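Local coordinates for protein calmodulin, putative (Toxoplasma gondii, PDB 6TJ6) that is a calmodulin-like EF-hand protein that probably binds calcium ions and contacts two other protein chains in its crystallised assembly, at residues R7-F15 against D27-C35. Residues are numbered along the deposited sequence; the frame is centred on the assembly and turned at random.
Sequences RVREAFALF and DLVLAIRSC
Phe15 at the end of the entering helix of the first EF-hand packs against Leu30, Ala31 and Ser34 of the exiting helix. The ring lies as a knob in the hole formed by Asp27, Leu30, Ala31 and Ser34, one face over the backbone: Ala31 CA stands 4.0 Å from the Phe15 ring centroid in a CH-pi contact, 26° off the normal. With CG anti to its carbonyl carbon (chi1 -77°), Phe15 brings CE1 to 3.5 Å from Leu30 CB, the two side chains crossing at about a right angle. On the other flank Phe15 CE2 reaches Ser34 CB, also at 3.5 Å.

The axes of segments 7-15 and 27-34 run at 149°, roughly antiparallel, and come within 9.3 Å at closest approach, as the two arms of a helix-loop-helix. The intervening loop carries Asp16, Asp18, Asp20 and Glu22, residues at which calcium has been seen bound in this protein, although none is bound to this chain. Near that loop, Asp27 CB touches the backbone Phe15 O at 3.7 Å.

Further from the calcium loop Ala11 meets Ser34 and Cys35, the latter just past the end of the helix. Ala11 CB points into the interface and touches both Ser34 OG and Cys35 SG, each at 3.6 Å. Ser34 OG, turned between its backbone N and carbonyl carbon, donates a short bond of 2.5 Å to a lone pair of Ala31 O in the carbonyl plane, which gives the buried hydroxyl a partner within its own helix. Cys35 also packs on Met60, while Val8 rests on Phe56, so helix 53-64 backs this end of the pair.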
ATOM      1  N   ARG A   7      -1.129   6.590  10.161  1.00 73.81           N
ATOM      2  CA  ARG A   7      -0.720   7.523   9.115  1.00 59.90           C
ATOM      3  C   ARG A   7       0.776   7.436   8.819  1.00 51.69           C
ATOM      4  O   ARG A   7       1.180   7.479   7.651  1.00 52.22           O
ATOM      5  CB  ARG A   7      -1.121   8.945   9.509  1.00 66.95           C
ATOM      6  CG  ARG A   7      -0.941   9.972   8.408  1.00 82.43           C
ATOM      7  CD  ARG A   7      -1.605  11.301   8.757  1.00 92.43           C
ATOM      8  NE  ARG A   7      -3.060  11.252   8.621  1.00 94.59           N
ATOM      9  CZ  ARG A   7      -3.703  11.339   7.461  1.00 94.17           C
ATOM     10  NH1 ARG A   7      -3.020  11.469   6.331  1.00 88.06           N
ATOM     11  NH2 ARG A   7      -5.026  11.287   7.425  1.00 93.08           N
ATOM     12  N   VAL A   8       1.613   7.311   9.851  1.00 49.83           N
ATOM     13  CA  VAL A   8       3.061   7.332   9.640  1.00 53.08           C
ATOM     14  C   VAL A   8       3.518   6.074   8.907  1.00 47.21           C
ATOM     15  O   VAL A   8       4.305   6.139   7.950  1.00 46.95           O
ATOM     16  CB  VAL A   8       3.792   7.502  10.986  1.00 52.55           C
ATOM     17  CG1 VAL A   8       5.279   7.242  10.829  1.00 49.44           C
ATOM     18  CG2 VAL A   8       3.547   8.896  11.553  1.00 49.08           C
ATOM     19  N   ARG A   9       3.038   4.910   9.352  1.00 47.23           N
ATOM     20  CA  ARG A   9       3.397   3.655   8.699  1.00 49.90           C
ATOM     21  C   ARG A   9       2.932   3.637   7.249  1.00 47.03           C
ATOM     22  O   ARG A   9       3.671   3.206   6.349  1.00 51.66           O
ATOM     23  CB  ARG A   9       2.799   2.481   9.481  1.00 52.67           C
ATOM     24  CG  ARG A   9       3.105   1.109   8.905  1.00 58.70           C
ATOM     25  CD  ARG A   9       2.716  -0.005   9.872  1.00 70.05           C
ATOM     26  NE  ARG A   9       3.882  -0.615  10.511  1.00 80.35           N
ATOM     27  CZ  ARG A   9       4.140  -0.564  11.813  1.00 78.39           C
ATOM     28  NH1 ARG A   9       5.227  -1.149  12.299  1.00 75.78           N
ATOM     29  NH2 ARG A   9       3.305   0.061  12.634  1.00 86.54           N
ATOM     30  N   GLU A  10       1.713   4.119   7.000  1.00 51.66           N
ATOM     31  CA  GLU A  10       1.215   4.196   5.633  1.00 48.02           C
ATOM     32  C   GLU A  10       2.047   5.154   4.792  1.00 55.10           C
ATOM     33  O   GLU A  10       2.295   4.890   3.614  1.00 48.73           O
ATOM     34  CB  GLU A  10      -0.250   4.623   5.628  1.00 55.39           C
ATOM     35  CG  GLU A  10      -0.906   4.499   4.269  1.00 64.89           C
ATOM     36  CD  GLU A  10      -2.267   5.150   4.223  1.00 77.18           C
ATOM     37  OE1 GLU A  10      -2.340   6.388   4.373  0.50 76.31           O
ATOM     38  OE2 GLU A  10      -3.264   4.421   4.044  0.50 78.91           O
ATOM     39  N   ALA A  11       2.482   6.274   5.374  1.00 52.77           N
ATOM     40  CA  ALA A  11       3.317   7.208   4.626  1.00 50.47           C
ATOM     41  C   ALA A  11       4.638   6.564   4.230  1.00 43.17           C
ATOM     42  O   ALA A  11       5.112   6.738   3.096  1.00 48.74           O
ATOM     43  CB  ALA A  11       3.559   8.472   5.449  1.00 51.79           C
ATOM     44  N   PHE A  12       5.244   5.811   5.152  1.00 44.60           N
ATOM     45  CA  PHE A  12       6.454   5.072   4.806  1.00 41.92           C
ATOM     46  C   PHE A  12       6.194   4.124   3.641  1.00 48.18           C
ATOM     47  O   PHE A  12       6.946   4.105   2.659  1.00 49.10           O
ATOM     48  CB  PHE A  12       6.987   4.302   6.016  1.00 40.46           C
ATOM     49  CG  PHE A  12       8.368   3.738   5.805  1.00 47.75           C
ATOM     50  CD1 PHE A  12       9.487   4.514   6.054  1.00 47.18           C
ATOM     51  CD2 PHE A  12       8.545   2.442   5.341  1.00 51.99           C
ATOM     52  CE1 PHE A  12      10.761   4.009   5.852  1.00 53.81           C
ATOM     53  CE2 PHE A  12       9.817   1.927   5.136  1.00 50.21           C
ATOM     54  CZ  PHE A  12      10.927   2.712   5.392  1.00 53.99           C
ATOM     55  N   ALA A  13       5.116   3.339   3.727  1.00 49.52           N
ATOM     56  CA  ALA A  13       4.806   2.396   2.653  1.00 48.41           C
ATOM     57  C   ALA A  13       4.546   3.107   1.328  1.00 51.99           C
ATOM     58  O   ALA A  13       4.883   2.577   0.261  1.00 54.98           O
ATOM     59  CB  ALA A  13       3.605   1.536   3.038  1.00 48.80           C
ATOM     60  N   LEU A  14       3.965   4.306   1.374  1.00 49.30           N
ATOM     61  CA  LEU A  14       3.578   5.003   0.153  1.00 51.94           C
ATOM     62  C   LEU A  14       4.753   5.694  -0.518  1.00 56.80           C
ATOM     63  O   LEU A  14       4.755   5.837  -1.745  1.00 50.78           O
ATOM     64  CB  LEU A  14       2.483   6.030   0.450  1.00 51.80           C
ATOM     65  CG  LEU A  14       1.106   5.479   0.829  1.00 55.76           C
ATOM     66  CD1 LEU A  14       0.171   6.599   1.262  1.00 56.55           C
ATOM     67  CD2 LEU A  14       0.513   4.690  -0.321  1.00 49.31           C
ATOM     68  N   PHE A  15       5.751   6.134   0.247  1.00 53.59           N
ATOM     69  CA  PHE A  15       6.875   6.843  -0.349  1.00 58.56           C
ATOM     70  C   PHE A  15       8.127   5.987  -0.499  1.00 60.07           C
ATOM     71  O   PHE A  15       9.159   6.497  -0.952  1.00 52.32           O
ATOM     72  CB  PHE A  15       7.177   8.111   0.450  1.00 56.04           C
ATOM     73  CG  PHE A  15       6.212   9.225   0.169  1.00 50.73           C
ATOM     74  CD1 PHE A  15       6.409  10.069  -0.910  1.00 53.86           C
ATOM     75  CD2 PHE A  15       5.090   9.407   0.958  1.00 52.72           C
ATOM     76  CE1 PHE A  15       5.515  11.088  -1.185  1.00 54.30           C
ATOM     77  CE2 PHE A  15       4.195  10.424   0.686  1.00 59.26           C
ATOM     78  CZ  PHE A  15       4.408  11.265  -0.385  1.00 55.96           C
ATOM     79  N   ASP A  27      12.008  11.870  -1.495  1.00 60.87           N
ATOM     80  CA  ASP A  27      10.916  11.076  -0.942  1.00 62.44           C
ATOM     81  C   ASP A  27      10.866  11.177   0.578  1.00 56.40           C
ATOM     82  O   ASP A  27       9.791  11.382   1.154  1.00 58.44           O
ATOM     83  CB  ASP A  27      11.044   9.615  -1.381  1.00 69.89           C
ATOM     84  CG  ASP A  27      10.881   9.441  -2.881  1.00 84.67           C
ATOM     85  OD1 ASP A  27      11.826   8.947  -3.531  1.00 89.88           O
ATOM     86  OD2 ASP A  27       9.812   9.810  -3.413  1.00 93.35           O
ATOM     87  N   LEU A  28      12.027  11.080   1.241  1.00 48.51           N
ATOM     88  CA  LEU A  28      12.073  11.227   2.694  1.00 53.09           C
ATOM     89  C   LEU A  28      11.328  12.478   3.129  1.00 59.38           C
ATOM     90  O   LEU A  28      10.294  12.394   3.807  1.00 50.31           O
ATOM     91  CB  LEU A  28      13.526  11.246   3.177  1.00 52.80           C
ATOM     92  CG  LEU A  28      13.788  11.245   4.687  1.00 49.15           C
ATOM     93  CD1 LEU A  28      12.796  10.360   5.438  1.00 52.02           C
ATOM     94  CD2 LEU A  28      15.212  10.799   4.981  1.00 49.68           C
ATOM     95  N   VAL A  29      11.793  13.646   2.677  1.00 45.10           N
ATOM     96  CA  VAL A  29      11.115  14.892   3.029  1.00 44.15           C
ATOM     97  C   VAL A  29       9.642  14.805   2.663  1.00 41.80           C
ATOM     98  O   VAL A  29       8.762  15.121   3.476  1.00 49.87           O
ATOM     99  CB  VAL A  29      11.802  16.092   2.352  1.00 55.07           C
ATOM    100  CG1 VAL A  29      10.998  17.359   2.583  1.00 60.12           C
ATOM    101  CG2 VAL A  29      13.217  16.253   2.880  1.00 51.82           C
ATOM    102  N   LEU A  30       9.351  14.305   1.460  1.00 46.75           N
ATOM    103  CA  LEU A  30       7.963  14.170   1.030  1.00 44.85           C
ATOM    104  C   LEU A  30       7.166  13.348   2.032  1.00 46.84           C
ATOM    105  O   LEU A  30       6.123  13.798   2.527  1.00 55.16           O
ATOM    106  CB  LEU A  30       7.905  13.550  -0.368  1.00 52.30           C
ATOM    107  CG  LEU A  30       7.838  14.548  -1.529  1.00 56.57           C
ATOM    108  CD1 LEU A  30       8.752  15.748  -1.305  1.00 58.21           C
ATOM    109  CD2 LEU A  30       8.181  13.859  -2.840  1.00 48.41           C
ATOM    110  N   ALA A  31       7.674  12.163   2.389  1.00 49.95           N
ATOM    111  CA  ALA A  31       6.998  11.348   3.392  1.00 50.79           C
ATOM    112  C   ALA A  31       6.683  12.179   4.625  1.00 47.21           C
ATOM    113  O   ALA A  31       5.525  12.258   5.059  1.00 47.36           O
ATOM    114  CB  ALA A  31       7.856  10.136   3.759  1.00 45.15           C
ATOM    115  N   ILE A  32       7.692  12.879   5.151  1.00 47.09           N
ATOM    116  CA  ILE A  32       7.476  13.699   6.336  1.00 50.78           C
ATOM    117  C   ILE A  32       6.378  14.717   6.069  1.00 52.04           C
ATOM    118  O   ILE A  32       5.380  14.791   6.802  1.00 44.82           O
ATOM    119  CB  ILE A  32       8.791  14.371   6.769  1.00 56.75           C
ATOM    120  CG1 ILE A  32       9.816  13.303   7.154  1.00 50.39           C
ATOM    121  CG2 ILE A  32       8.550  15.321   7.928  1.00 51.59           C
ATOM    122  CD1 ILE A  32      11.213  13.839   7.404  1.00 50.68           C
ATOM    123  N   ARG A  33       6.506  15.469   4.971  1.00 43.88           N
ATOM    124  CA  ARG A  33       5.513  16.495   4.687  1.00 48.68           C
ATOM    125  C   ARG A  33       4.143  15.889   4.441  1.00 51.57           C
ATOM    126  O   ARG A  33       3.124  16.538   4.709  1.00 48.37           O
ATOM    127  CB  ARG A  33       5.949  17.342   3.488  1.00 52.40           C
ATOM    128  CG  ARG A  33       7.197  18.168   3.744  1.00 51.86           C
ATOM    129  CD  ARG A  33       7.337  19.310   2.745  1.00 53.62           C
ATOM    130  NE  ARG A  33       8.435  20.207   3.100  1.00 60.25           N
ATOM    131  CZ  ARG A  33       9.476  20.468   2.317  1.00 65.94           C
ATOM    132  NH1 ARG A  33       9.564  19.916   1.113  1.00 64.68           N
ATOM    133  NH2 ARG A  33      10.427  21.292   2.737  1.00 68.12           N
ATOM    134  N   SER A  34       4.089  14.639   3.972  1.00 48.65           N
ATOM    135  CA  SER A  34       2.791  14.028   3.716  1.00 54.34           C
ATOM    136  C   SER A  34       1.996  13.819   4.997  1.00 57.22           C
ATOM    137  O   SER A  34       0.767  13.701   4.934  1.00 53.87           O
ATOM    138  CB  SER A  34       2.960  12.697   2.980  1.00 54.49           C
ATOM    139  OG  SER A  34       3.382  11.667   3.859  1.00 51.96           O
ATOM    140  N   CYS A  35       2.658  13.790   6.151  1.00 43.67           N
ATOM    141  CA  CYS A  35       1.963  13.666   7.424  1.00 46.62           C
ATOM    142  C   CYS A  35       1.644  15.018   8.048  1.00 56.90           C
ATOM    143  O   CYS A  35       1.233  15.069   9.213  1.00 54.72           O
ATOM    144  CB  CYS A  35       2.788  12.815   8.391  1.00 47.96           C
ATOM    145  SG  CYS A  35       3.106  11.136   7.789  1.00 51.58           S
TER